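Local coordinates for protein cystatin-F (Homo sapiens, PDB 2CH9) that inhibits papain-like cysteine proteases such as cathepsin L, though more weakly than other cystatins, and forms a disulfide-linked homodimer, at residues 19-25 and 56-62. Numbering follows the deposited sequence.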
# COMPACT_ATOMS: atom_id res chain seq x y z
N PHE A 19 8.68 -6.29 -0.39
CA PHE A 19 7.62 -6.13 -1.38
C PHE A 19 6.43 -6.99 -0.92
O PHE A 19 6.65 -8.02 -0.26
CB PHE A 19 8.14 -6.59 -2.76
CG PHE A 19 7.21 -6.27 -3.89
CD1 PHE A 19 7.17 -4.99 -4.43
CD2 PHE A 19 6.37 -7.26 -4.42
CE1 PHE A 19 6.30 -4.68 -5.46
CE2 PHE A 19 5.50 -6.96 -5.47
CZ PHE A 19 5.47 -5.66 -5.99
N PRO A 20 5.17 -6.57 -1.21
CA PRO A 20 4.03 -7.40 -0.77
C PRO A 20 4.01 -8.79 -1.41
O PRO A 20 4.26 -8.92 -2.60
CB PRO A 20 2.80 -6.59 -1.23
CG PRO A 20 3.32 -5.17 -1.43
CD PRO A 20 4.73 -5.34 -1.90
N LYS A 21 3.76 -9.82 -0.60
CA LYS A 21 3.71 -11.22 -1.10
C LYS A 21 2.35 -11.82 -0.75
O LYS A 21 1.77 -11.51 0.27
CB LYS A 21 4.78 -12.13 -0.45
CG LYS A 21 6.17 -11.56 -0.15
CD LYS A 21 7.02 -11.31 -1.40
CE LYS A 21 8.49 -11.60 -1.10
NZ LYS A 21 9.03 -10.82 0.05
N THR A 22 1.87 -12.69 -1.61
CA THR A 22 0.68 -13.47 -1.33
C THR A 22 0.80 -14.21 0.01
O THR A 22 1.86 -14.75 0.36
CB THR A 22 0.38 -14.47 -2.48
OG1 THR A 22 -0.90 -15.06 -2.29
CG2 THR A 22 1.44 -15.60 -2.56
N ILE A 23 -0.31 -14.24 0.74
CA ILE A 23 -0.39 -15.02 1.96
C ILE A 23 -1.77 -15.68 2.01
O ILE A 23 -2.73 -15.11 1.48
CB ILE A 23 -0.07 -14.15 3.21
CG1 ILE A 23 0.10 -15.02 4.48
CG2 ILE A 23 -1.08 -12.98 3.37
CD1 ILE A 23 0.58 -14.21 5.70
N LYS A 24 -1.86 -16.88 2.60
CA LYS A 24 -3.12 -17.62 2.71
C LYS A 24 -4.16 -16.81 3.48
O LYS A 24 -3.82 -16.14 4.46
CB LYS A 24 -2.91 -18.98 3.39
CG LYS A 24 -1.87 -19.88 2.72
CD LYS A 24 -2.03 -21.35 3.11
CE LYS A 24 -0.70 -22.11 3.05
NZ LYS A 24 0.18 -21.71 1.90
N THR A 25 -5.41 -16.89 3.06
CA THR A 25 -6.47 -16.04 3.64
C THR A 25 -6.98 -16.59 4.99
O THR A 25 -7.79 -15.96 5.66
CB THR A 25 -7.64 -15.82 2.64
OG1 THR A 25 -8.20 -17.10 2.29
CG2 THR A 25 -7.17 -15.13 1.36
N ILE A 56 -12.62 -13.35 3.79
CA ILE A 56 -11.39 -12.73 3.32
C ILE A 56 -11.07 -13.37 1.99
O ILE A 56 -10.75 -14.56 1.93
CB ILE A 56 -10.23 -12.94 4.31
CG1 ILE A 56 -10.61 -12.41 5.68
CG2 ILE A 56 -8.95 -12.27 3.78
CD1 ILE A 56 -9.84 -13.04 6.80
N THR A 57 -11.19 -12.59 0.92
CA THR A 57 -11.06 -13.15 -0.43
C THR A 57 -9.63 -13.12 -0.95
O THR A 57 -9.21 -14.03 -1.67
CB THR A 57 -12.04 -12.48 -1.43
OG1 THR A 57 -12.15 -11.09 -1.12
CG2 THR A 57 -13.42 -13.09 -1.30
N ARG A 58 -8.88 -12.08 -0.58
CA ARG A 58 -7.50 -11.91 -1.03
C ARG A 58 -6.66 -11.27 0.06
O ARG A 58 -7.18 -10.50 0.87
CB ARG A 58 -7.44 -11.08 -2.34
CG ARG A 58 -8.04 -11.81 -3.52
CD ARG A 58 -7.82 -11.15 -4.88
NE ARG A 58 -8.87 -10.18 -5.18
CZ ARG A 58 -9.02 -9.55 -6.35
NH1 ARG A 58 -8.17 -9.78 -7.35
NH2 ARG A 58 -10.01 -8.67 -6.51
N ALA A 59 -5.38 -11.59 0.10
CA ALA A 59 -4.49 -11.09 1.15
C ALA A 59 -3.05 -11.04 0.64
O ALA A 59 -2.58 -11.99 -0.00
CB ALA A 59 -4.57 -11.98 2.38
N LEU A 60 -2.37 -9.93 0.94
CA LEU A 60 -0.93 -9.79 0.74
C LEU A 60 -0.36 -9.35 2.08
O LEU A 60 -1.06 -8.73 2.87
CB LEU A 60 -0.57 -8.73 -0.32
CG LEU A 60 -0.97 -8.90 -1.79
CD1 LEU A 60 -0.91 -7.59 -2.56
CD2 LEU A 60 -0.11 -9.96 -2.50
N VAL A 61 0.90 -9.67 2.32
CA VAL A 61 1.56 -9.20 3.53
C VAL A 61 2.91 -8.63 3.10
O VAL A 61 3.56 -9.14 2.21
CB VAL A 61 1.71 -10.32 4.56
CG1 VAL A 61 2.59 -11.46 3.99
CG2 VAL A 61 2.25 -9.80 5.88
N GLN A 62 3.30 -7.52 3.71
CA GLN A 62 4.57 -6.92 3.39
C GLN A 62 5.35 -6.72 4.68
O GLN A 62 4.78 -6.29 5.69
CB GLN A 62 4.32 -5.59 2.68
CG GLN A 62 5.55 -4.78 2.31
CD GLN A 62 5.18 -3.46 1.65
OE1 GLN A 62 4.11 -2.91 1.90
NE2 GLN A 62 6.05 -2.97 0.77
O HOH W 1 -4.47 -14.56 -1.03
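Residues 19-25 run antiparallel to 56-62, end-to-end directions 158° apart, with a short edge strand, 21-22, pairing with strand 49-63. Lys21 and Val61 form the hydrogen-bonded pair: Lys21 N gives to Val61 O and Val61 N to Lys21 O, both at 2.9 Å. One step on, Thr22 and Leu60 form a non-hydrogen-bonded pair, their side chains diverging, and Ile23 N then reaches Ala59 O at 3.3 Å. There the direct ladder ends; a water donates to Ile23 O and accepts from Ala59 N, bridging the backbones where residues 23-25 leave the sheet. Ile23 supplies the apolar grip, its CG2 lying 3.8 Å from Ala59 CB and its CD1 3.8 Å from Val61 CG1. Pro20 CB rests 4.1 Å from Leu60 CD1, while Thr25 CB sits 3.4 Å from Ile56 O. Gln62, in the secondary area of contact with target proteases, turns its NE2 to the backbone O of Gly18, the reactive-site glycine, linking the N-terminal segment to the first hairpin of the cystatin fold. On its other edge strand 49-63 pairs with 67-78, where Thr57 and Arg58 form a classic bulge opposite Glu72, which also salt-bridges Arg58. Ile23 and Ile56 pack against Val30 of helix 28-44, and Phe19 meets Met70 of the second subunit.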